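Local atomic coordinates of protein SSD1 (Saccharomyces cerevisiae S288C, PDB entry 7AM1), a protein that binds untranslated regions of mRNAs and acts as a translational repressor, being a non-enzymatic pseudonuclease of the RNase II family. Residues I889-R894 against L904-L909; L732-T737 against V748-F753; R62-D67 against L213-G218. All coordinates share one frame; numbering follows the deposited sequence.

Contact 1: residues I889-R894 against L904-L909; sequences IPILLR and LTVRAL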
loop_
_atom_site.group_PDB
_atom_site.type_symbol
_atom_site.label_atom_id
_atom_site.label_comp_id
_atom_site.label_asym_id
_atom_site.label_seq_id
_atom_site.Cartn_x
_atom_site.Cartn_y
_atom_site.Cartn_z
ATOM N N ILE A 889 -22.060 -13.402 -4.532
ATOM C CA ILE A 889 -22.682 -13.006 -5.794
ATOM C C ILE A 889 -21.743 -13.364 -6.939
ATOM O O ILE A 889 -20.523 -13.188 -6.811
ATOM C CB ILE A 889 -23.013 -11.505 -5.793
ATOM C CG1 ILE A 889 -23.686 -11.095 -7.100
ATOM C CG2 ILE A 889 -21.750 -10.678 -5.590
ATOM C CD1 ILE A 889 -24.104 -9.637 -7.139
ATOM N N PRO A 890 -22.245 -13.868 -8.068
ATOM C CA PRO A 890 -21.356 -14.107 -9.215
ATOM C C PRO A 890 -21.023 -12.803 -9.929
ATOM O O PRO A 890 -21.912 -12.011 -10.255
ATOM C CB PRO A 890 -22.165 -15.055 -10.109
ATOM C CG PRO A 890 -23.572 -14.843 -9.720
ATOM C CD PRO A 890 -23.598 -14.411 -8.289
ATOM N N ILE A 891 -19.732 -12.596 -10.181
ATOM C CA ILE A 891 -19.213 -11.339 -10.708
ATOM C C ILE A 891 -18.389 -11.631 -11.953
ATOM O O ILE A 891 -17.542 -12.532 -11.949
ATOM C CB ILE A 891 -18.357 -10.594 -9.662
ATOM C CG1 ILE A 891 -19.233 -10.070 -8.519
ATOM C CG2 ILE A 891 -17.564 -9.457 -10.303
ATOM C CD1 ILE A 891 -20.328 -9.128 -8.958
ATOM N N LEU A 892 -18.629 -10.860 -13.008
ATOM C CA LEU A 892 -17.780 -10.857 -14.191
ATOM C C LEU A 892 -16.633 -9.881 -13.959
ATOM O O LEU A 892 -16.858 -8.732 -13.565
ATOM C CB LEU A 892 -18.593 -10.464 -15.424
ATOM C CG LEU A 892 -19.687 -11.467 -15.805
ATOM C CD1 LEU A 892 -20.856 -10.770 -16.481
ATOM C CD2 LEU A 892 -19.123 -12.553 -16.706
ATOM N N LEU A 893 -15.407 -10.347 -14.181
ATOM C CA LEU A 893 -14.205 -9.597 -13.840
ATOM C C LEU A 893 -13.340 -9.420 -15.077
ATOM O O LEU A 893 -13.073 -10.386 -15.802
ATOM C CB LEU A 893 -13.417 -10.304 -12.729
ATOM C CG LEU A 893 -12.037 -9.737 -12.381
ATOM C CD1 LEU A 893 -12.146 -8.344 -11.780
ATOM C CD2 LEU A 893 -11.299 -10.672 -11.421
ATOM N N ARG A 894 -12.939 -8.175 -15.324
ATOM C CA ARG A 894 -12.148 -7.805 -16.482
ATOM C C ARG A 894 -11.148 -6.716 -16.120
ATOM O O ARG A 894 -11.362 -5.934 -15.193
ATOM C CB ARG A 894 -13.034 -7.289 -17.612
ATOM C CG ARG A 894 -12.993 -8.110 -18.844
ATOM C CD ARG A 894 -14.000 -7.557 -19.822
ATOM N NE ARG A 894 -13.548 -6.302 -20.410
ATOM C CZ ARG A 894 -12.928 -6.205 -21.582
ATOM N NH1 ARG A 894 -12.559 -5.013 -22.031
ATOM N NH2 ARG A 894 -12.682 -7.288 -22.309
ATOM N N LEU A 904 -9.369 -2.366 -13.735
ATOM C CA LEU A 904 -10.202 -3.488 -13.342
ATOM C C LEU A 904 -11.647 -3.030 -13.248
ATOM O O LEU A 904 -11.939 -1.965 -12.699
ATOM C CB LEU A 904 -9.749 -4.054 -12.000
ATOM C CG LEU A 904 -8.327 -4.602 -11.972
ATOM C CD1 LEU A 904 -7.857 -4.794 -10.525
ATOM C CD2 LEU A 904 -8.267 -5.910 -12.753
ATOM N N THR A 905 -12.550 -3.839 -13.790
ATOM C CA THR A 905 -13.969 -3.532 -13.758
ATOM C C THR A 905 -14.732 -4.805 -13.432
ATOM O O THR A 905 -14.305 -5.911 -13.779
ATOM C CB THR A 905 -14.472 -2.956 -15.096
ATOM O OG1 THR A 905 -14.252 -3.910 -16.144
ATOM C CG2 THR A 905 -13.760 -1.652 -15.442
ATOM N N VAL A 906 -15.872 -4.639 -12.772
ATOM C CA VAL A 906 -16.706 -5.762 -12.372
ATOM C C VAL A 906 -18.150 -5.479 -12.754
ATOM O O VAL A 906 -18.601 -4.329 -12.765
ATOM C CB VAL A 906 -16.609 -6.050 -10.856
ATOM C CG1 VAL A 906 -15.249 -6.608 -10.515
ATOM C CG2 VAL A 906 -16.907 -4.792 -10.053
ATOM N N ARG A 907 -18.872 -6.552 -13.074
ATOM C CA ARG A 907 -20.295 -6.504 -13.365
ATOM C C ARG A 907 -20.975 -7.701 -12.719
ATOM O O ARG A 907 -20.396 -8.790 -12.647
ATOM C CB ARG A 907 -20.561 -6.501 -14.874
ATOM C CG ARG A 907 -19.985 -5.300 -15.597
ATOM C CD ARG A 907 -19.883 -5.545 -17.087
ATOM N NE ARG A 907 -20.109 -4.312 -17.831
ATOM C CZ ARG A 907 -20.415 -4.255 -19.123
ATOM N NH1 ARG A 907 -20.540 -5.369 -19.842
ATOM N NH2 ARG A 907 -20.610 -3.076 -19.696
ATOM N N ALA A 908 -22.198 -7.490 -12.243
ATOM C CA ALA A 908 -23.011 -8.598 -11.767
ATOM C C ALA A 908 -23.527 -9.411 -12.942
ATOM O O ALA A 908 -23.932 -8.863 -13.972
ATOM C CB ALA A 908 -24.195 -8.093 -10.941
ATOM N N LEU A 909 -23.494 -10.730 -12.780
ATOM C CA LEU A 909 -24.143 -11.637 -13.714
ATOM C C LEU A 909 -25.648 -11.405 -13.668
ATOM O O LEU A 909 -26.231 -11.255 -12.591
ATOM C CB LEU A 909 -23.805 -13.082 -13.338
ATOM C CG LEU A 909 -24.281 -14.215 -14.248
ATOM C CD1 LEU A 909 -23.513 -14.202 -15.557
ATOM C CD2 LEU A 909 -24.147 -15.572 -13.560
HETATM O O HOH W 1 -25.202 -11.591 -9.902
#
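I891 holds CG2 anti to its backbone N (CG1 at chi1 -69°), and this torsion sets the methyl against V906, 3.6 Å from V906 CB. Two residues on, L893 has CG anti to the backbone N (chi1 172°), and its CD1 lies 3.8 Å from V906 CG1. I891 CG2 also reaches V906 CG1, and the side chains of I891 and L893 each slant across the valine. The other end of I891 works differently: CD1 rests over the opposing backbone, 3.9 Å from A908 CA and close to R907 O. An alanine at I891 would probably leave L893 as the neighbour of V906 from strand 888-896 and open a gap beside the R907-A908 backbone. These residues belong to the antiparallel hairpin of strands 888-896 and 903-908, the last two strands of what is probably the C-terminal S1-like OB-fold domain of the RNase II family. Main-chain bonds join L892 with R907 and R894 with T905 in both directions; the shortest, from L892 N to R907 O, is 2.7 Å. At the end away from the connecting turn, L909 N donates almost straight to P890 O (3.2 Å), while the P890 ring and the L909 side chain cross at about a right angle, P890 CG to L909 CD2 4.0 Å. A water joins L909 O and, weakly, P890 O. On the face with L892 and R907, R894 CB lies 3.9 Å from T905 OG1, yet the R894 guanidinium and the T905 hydroxyl each find their strongest partner in E896.

Contact 2: residues L732-T737 against V748-F753; sequences LLTMAT and VFIPEF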
loop_
_atom_site.group_PDB
_atom_site.type_symbol
_atom_site.label_atom_id
_atom_site.label_comp_id
_atom_site.label_asym_id
_atom_site.label_seq_id
_atom_site.Cartn_x
_atom_site.Cartn_y
_atom_site.Cartn_z
ATOM N N LEU A 732 -13.498 -13.014 -16.782
ATOM C CA LEU A 732 -13.611 -14.133 -15.862
ATOM C C LEU A 732 -14.941 -14.022 -15.130
ATOM O O LEU A 732 -15.559 -12.956 -15.070
ATOM C CB LEU A 732 -12.464 -14.160 -14.847
ATOM C CG LEU A 732 -11.045 -14.202 -15.408
ATOM C CD1 LEU A 732 -10.050 -14.125 -14.266
ATOM C CD2 LEU A 732 -10.814 -15.448 -16.248
ATOM N N LEU A 733 -15.394 -15.156 -14.611
ATOM C CA LEU A 733 -16.596 -15.229 -13.792
ATOM C C LEU A 733 -16.198 -15.891 -12.483
ATOM O O LEU A 733 -15.636 -16.991 -12.488
ATOM C CB LEU A 733 -17.698 -16.016 -14.504
ATOM C CG LEU A 733 -19.052 -16.151 -13.808
ATOM C CD1 LEU A 733 -19.680 -14.789 -13.582
ATOM C CD2 LEU A 733 -19.989 -17.056 -14.614
ATOM N N THR A 734 -16.456 -15.219 -11.366
ATOM C CA THR A 734 -16.088 -15.778 -10.077
ATOM C C THR A 734 -17.091 -15.336 -9.028
ATOM O O THR A 734 -17.741 -14.295 -9.164
ATOM C CB THR A 734 -14.675 -15.357 -9.649
ATOM O OG1 THR A 734 -14.308 -16.064 -8.455
ATOM C CG2 THR A 734 -14.607 -13.865 -9.385
ATOM N N MET A 735 -17.207 -16.137 -7.977
ATOM C CA MET A 735 -18.008 -15.738 -6.832
ATOM C C MET A 735 -17.249 -14.671 -6.054
ATOM O O MET A 735 -16.029 -14.751 -5.893
ATOM C CB MET A 735 -18.316 -16.941 -5.941
ATOM C CG MET A 735 -19.120 -18.033 -6.630
ATOM S SD MET A 735 -20.687 -17.425 -7.287
ATOM C CE MET A 735 -21.471 -16.853 -5.782
ATOM N N ALA A 736 -17.971 -13.646 -5.618
ATOM C CA ALA A 736 -17.414 -12.576 -4.807
ATOM C C ALA A 736 -18.350 -12.322 -3.633
ATOM O O ALA A 736 -19.492 -12.785 -3.612
ATOM C CB ALA A 736 -17.215 -11.294 -5.630
ATOM N N THR A 737 -17.865 -11.556 -2.662
ATOM C CA THR A 737 -18.641 -11.192 -1.485
ATOM C C THR A 737 -18.967 -9.707 -1.536
ATOM O O THR A 737 -18.098 -8.885 -1.852
ATOM C CB THR A 737 -17.879 -11.521 -0.196
ATOM O OG1 THR A 737 -17.655 -12.935 -0.118
ATOM C CG2 THR A 737 -18.652 -11.049 1.032
ATOM N N VAL A 748 -17.795 -5.107 -4.066
ATOM C CA VAL A 748 -17.518 -6.522 -3.882
ATOM C C VAL A 748 -16.021 -6.661 -3.673
ATOM O O VAL A 748 -15.230 -5.848 -4.163
ATOM C CB VAL A 748 -17.985 -7.375 -5.084
ATOM C CG1 VAL A 748 -19.495 -7.277 -5.261
ATOM C CG2 VAL A 748 -17.271 -6.935 -6.356
ATOM N N PHE A 749 -15.625 -7.690 -2.938
ATOM C CA PHE A 749 -14.215 -8.024 -2.837
ATOM C C PHE A 749 -14.044 -9.500 -3.149
ATOM O O PHE A 749 -14.964 -10.309 -2.987
ATOM C CB PHE A 749 -13.621 -7.654 -1.464
ATOM C CG PHE A 749 -14.167 -8.445 -0.323
ATOM C CD1 PHE A 749 -15.444 -8.209 0.152
ATOM C CD2 PHE A 749 -13.387 -9.402 0.299
ATOM C CE1 PHE A 749 -15.948 -8.930 1.213
ATOM C CE2 PHE A 749 -13.881 -10.131 1.360
ATOM C CZ PHE A 749 -15.166 -9.893 1.821
ATOM N N ILE A 750 -12.861 -9.824 -3.648
ATOM C CA ILE A 750 -12.554 -11.162 -4.137
ATOM C C ILE A 750 -11.267 -11.567 -3.430
ATOM O O ILE A 750 -10.176 -11.194 -3.882
ATOM C CB ILE A 750 -12.418 -11.164 -5.666
ATOM C CG1 ILE A 750 -13.589 -10.394 -6.296
ATOM C CG2 ILE A 750 -12.385 -12.594 -6.193
ATOM C CD1 ILE A 750 -13.452 -10.142 -7.788
ATOM N N PRO A 751 -11.341 -12.283 -2.303
ATOM C CA PRO A 751 -10.110 -12.573 -1.549
ATOM C C PRO A 751 -9.078 -13.338 -2.352
ATOM O O PRO A 751 -7.876 -13.213 -2.080
ATOM C CB PRO A 751 -10.614 -13.389 -0.349
ATOM C CG PRO A 751 -12.047 -13.016 -0.204
ATOM C CD PRO A 751 -12.546 -12.758 -1.600
ATOM N N GLU A 752 -9.510 -14.130 -3.336
ATOM C CA GLU A 752 -8.570 -14.905 -4.132
ATOM C C GLU A 752 -7.684 -14.022 -4.994
ATOM O O GLU A 752 -6.602 -14.457 -5.401
ATOM C CB GLU A 752 -9.321 -15.903 -5.012
ATOM C CG GLU A 752 -10.001 -17.017 -4.233
ATOM C CD GLU A 752 -11.317 -16.592 -3.610
ATOM O OE1 GLU A 752 -11.802 -15.480 -3.918
ATOM O OE2 GLU A 752 -11.862 -17.376 -2.806
ATOM N N PHE A 753 -8.125 -12.802 -5.292
ATOM C CA PHE A 753 -7.338 -11.853 -6.061
ATOM C C PHE A 753 -6.818 -10.695 -5.219
ATOM O O PHE A 753 -5.923 -9.974 -5.674
ATOM C CB PHE A 753 -8.176 -11.295 -7.221
ATOM C CG PHE A 753 -8.463 -12.300 -8.303
ATOM C CD1 PHE A 753 -9.363 -13.330 -8.089
ATOM C CD2 PHE A 753 -7.825 -12.223 -9.529
ATOM C CE1 PHE A 753 -9.632 -14.255 -9.083
ATOM C CE2 PHE A 753 -8.089 -13.151 -10.526
ATOM C CZ PHE A 753 -8.989 -14.164 -10.301
HETATM O O HOH W 2 -14.291 -14.759 -3.725
#
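The side chains of T737 and F749 run alongside each other in a common direction, and the closest approach is 3.4 Å from T737 CG2 to F749 CE1. Placing CG of F749 between its own backbone N and carbonyl carbon (chi1 66°) is the less roomy choice, but it puts CG on the side of the threonine, and with chi2 at -74° the ring atom CE1 comes within 3.5 Å of T737 CB. These two residues form a hydrogen-bonded antiparallel pair: F749 N donates to T737 O at 3.0 Å, and T737 N returns the bond to F749 O. Next to them, A736 directs its methyl toward the opposing strand, where CB meets I750 CG1 at 3.8 Å and V748 CB at 4.0 Å. Farther along, the segments splay apart and side chains take over from backbone bonds. T734 and I750 cross obliquely, touching through their CG2 methyls, and L732 CD1 approaches F753 CZ at 4.1 Å. F753 is brought back to this position by a turn in which its N donates to I750 O. Where the strands part, a water donates to both M735 O and E752 OE1, tying the turn to the strand, and E752 OE2 goes on to a salt bridge with R851. Helix 617-629 packs on F749, and helix 689-725 on L732 and F753. The 122° between the short strand axes reflects a strongly twisted and diverging hairpin, consistent with the first two strands of what is probably an S1-type OB fold.

Contact 3: residues R62-D67 against L213-G218; sequences RALEGD and LDRIPG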
loop_
_atom_site.group_PDB
_atom_site.type_symbol
_atom_site.label_atom_id
_atom_site.label_comp_id
_atom_site.label_asym_id
_atom_site.label_seq_id
_atom_site.Cartn_x
_atom_site.Cartn_y
_atom_site.Cartn_z
ATOM N N ARG A 62 -3.519 26.288 -4.954
ATOM C CA ARG A 62 -2.382 25.815 -5.739
ATOM C C ARG A 62 -1.488 24.848 -4.977
ATOM O O ARG A 62 -0.420 24.478 -5.480
ATOM C CB ARG A 62 -1.553 27.003 -6.250
ATOM C CG ARG A 62 -2.394 28.017 -7.032
ATOM C CD ARG A 62 -1.726 29.382 -7.150
ATOM N NE ARG A 62 -1.680 30.074 -5.863
ATOM C CZ ARG A 62 -0.607 30.688 -5.368
ATOM N NH1 ARG A 62 0.528 30.730 -6.058
ATOM N NH2 ARG A 62 -0.678 31.281 -4.184
ATOM N N ALA A 63 -1.894 24.406 -3.790
ATOM C CA ALA A 63 -1.123 23.401 -3.071
ATOM C C ALA A 63 -1.205 22.064 -3.799
ATOM O O ALA A 63 -2.164 21.783 -4.523
ATOM C CB ALA A 63 -1.630 23.254 -1.637
ATOM N N LEU A 64 -0.175 21.243 -3.620
ATOM C CA LEU A 64 -0.113 19.937 -4.257
ATOM C C LEU A 64 -0.242 18.828 -3.219
ATOM O O LEU A 64 -0.002 19.025 -2.024
ATOM C CB LEU A 64 1.198 19.761 -5.033
ATOM C CG LEU A 64 1.482 20.735 -6.177
ATOM C CD1 LEU A 64 2.891 20.511 -6.714
ATOM C CD2 LEU A 64 0.455 20.610 -7.289
ATOM N N GLU A 65 -0.634 17.652 -3.706
ATOM C CA GLU A 65 -0.670 16.447 -2.887
ATOM C C GLU A 65 0.624 16.298 -2.096
ATOM O O GLU A 65 1.721 16.437 -2.643
ATOM C CB GLU A 65 -0.892 15.225 -3.782
ATOM C CG GLU A 65 -0.775 13.883 -3.065
ATOM C CD GLU A 65 -2.003 13.550 -2.244
ATOM O OE1 GLU A 65 -1.928 12.618 -1.413
ATOM O OE2 GLU A 65 -3.036 14.232 -2.415
ATOM N N GLY A 66 0.486 16.039 -0.796
ATOM C CA GLY A 66 1.619 15.813 0.073
ATOM C C GLY A 66 2.225 17.061 0.674
ATOM O O GLY A 66 3.055 16.951 1.588
ATOM N N ASP A 67 1.848 18.241 0.185
ATOM C CA ASP A 67 2.349 19.483 0.749
ATOM C C ASP A 67 1.996 19.588 2.226
ATOM O O ASP A 67 0.907 19.194 2.652
ATOM C CB ASP A 67 1.758 20.692 0.012
ATOM C CG ASP A 67 2.419 20.961 -1.328
ATOM O OD1 ASP A 67 3.380 20.251 -1.689
ATOM O OD2 ASP A 67 1.973 21.903 -2.021
ATOM N N LEU A 213 3.977 25.334 3.460
ATOM C CA LEU A 213 5.076 25.353 4.414
ATOM C C LEU A 213 6.236 24.473 3.968
ATOM O O LEU A 213 7.399 24.840 4.173
ATOM C CB LEU A 213 4.578 24.919 5.795
ATOM C CG LEU A 213 3.410 25.738 6.354
ATOM C CD1 LEU A 213 2.929 25.175 7.685
ATOM C CD2 LEU A 213 3.781 27.214 6.499
ATOM N N ASP A 214 5.953 23.327 3.353
ATOM C CA ASP A 214 7.027 22.453 2.907
ATOM C C ASP A 214 6.528 21.565 1.775
ATOM O O ASP A 214 5.349 21.203 1.717
ATOM C CB ASP A 214 7.559 21.604 4.068
ATOM C CG ASP A 214 8.996 21.163 3.860
ATOM O OD1 ASP A 214 9.618 21.570 2.856
ATOM O OD2 ASP A 214 9.514 20.421 4.719
ATOM N N ARG A 215 7.446 21.236 0.871
ATOM C CA ARG A 215 7.180 20.349 -0.251
ATOM C C ARG A 215 8.471 19.618 -0.583
ATOM O O ARG A 215 9.522 20.254 -0.700
ATOM C CB ARG A 215 6.684 21.134 -1.470
ATOM C CG ARG A 215 6.573 20.320 -2.745
ATOM C CD ARG A 215 6.047 21.186 -3.902
ATOM N NE ARG A 215 4.747 21.788 -3.609
ATOM C CZ ARG A 215 4.235 22.829 -4.263
ATOM N NH1 ARG A 215 4.914 23.397 -5.252
ATOM N NH2 ARG A 215 3.044 23.306 -3.923
ATOM N N ILE A 216 8.407 18.298 -0.704
ATOM C CA ILE A 216 9.581 17.548 -1.143
ATOM C C ILE A 216 9.914 18.065 -2.540
ATOM O O ILE A 216 9.059 17.992 -3.436
ATOM C CB ILE A 216 9.326 16.035 -1.143
ATOM C CG1 ILE A 216 8.872 15.558 0.241
ATOM C CG2 ILE A 216 10.580 15.301 -1.581
ATOM C CD1 ILE A 216 9.933 15.633 1.317
ATOM N N PRO A 217 11.115 18.578 -2.789
ATOM C CA PRO A 217 11.404 19.154 -4.106
ATOM C C PRO A 217 11.736 18.077 -5.132
ATOM O O PRO A 217 12.028 16.927 -4.803
ATOM C CB PRO A 217 12.609 20.061 -3.837
ATOM C CG PRO A 217 13.324 19.390 -2.715
ATOM C CD PRO A 217 12.260 18.716 -1.866
ATOM N N GLY A 218 11.674 18.475 -6.399
ATOM C CA GLY A 218 12.057 17.582 -7.475
ATOM C C GLY A 218 11.149 16.387 -7.682
ATOM O O GLY A 218 11.605 15.353 -8.179
HETATM O O HOH W 3 2.387 24.899 -6.550
HETATM O O HOH W 4 5.594 16.992 -0.187
#
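R215 grips the carboxylate of D67 side-on, and the same carboxylate also fastens its own loop. R215 NE reaches D67 OD1 at 2.8 Å and R215 NH2 reaches D67 OD2 at 2.6 Å, both on the syn side, with the guanidinium and carboxylate planes only 17° apart. The bend of the arginine at chi3 (-58°) turns NE back toward the aspartate. D67 OD2 takes a second donor, L64 N at 2.8 Å, which comes from well above the carboxylate plane. That bond joins the first and last residues of the type II turn L64-D67, already closed by D67 N to L64 O. L64 contributes once more through its side chain, which sits over the centre of one guanidinium face, L64 CD1 lying 3.6 Å from R215 CZ. A water links R62 O with R215 NH2, and another links I216 N to G66 O, the latter bond weak. The pair joins the loop before strand 68-73 to the end of strand 206-214, two strands of what is probably the first cold-shock OB domain; a classic beta bulge places L213 and D214 opposite L68. With an arginine and a peptide N-H converging on it, D67 would be expected to stay ionised and, pinned at both oxygens, to have little freedom to rotate.

In the fold
Contacts 1 and 2 belong to one buried sheet, their centres about 8 Å apart: strands 732-741 and 888-896 are neighbours, and L893 N and I889 N probably bond to L732 O and A736 O, so the two hairpins are continuous. Both rely on backbone pairing and aliphatic or aromatic packing, although contact 1 stays paired along its length while contact 2 diverges and brings in a turn. Contact 3 stands apart, its centre about 38 Å from either, at a partly buried loop of another beta domain. There one charged pair, helped by a methyl and waters, joins segments 146 residues apart, whereas the two hairpin contacts span 10 and 11.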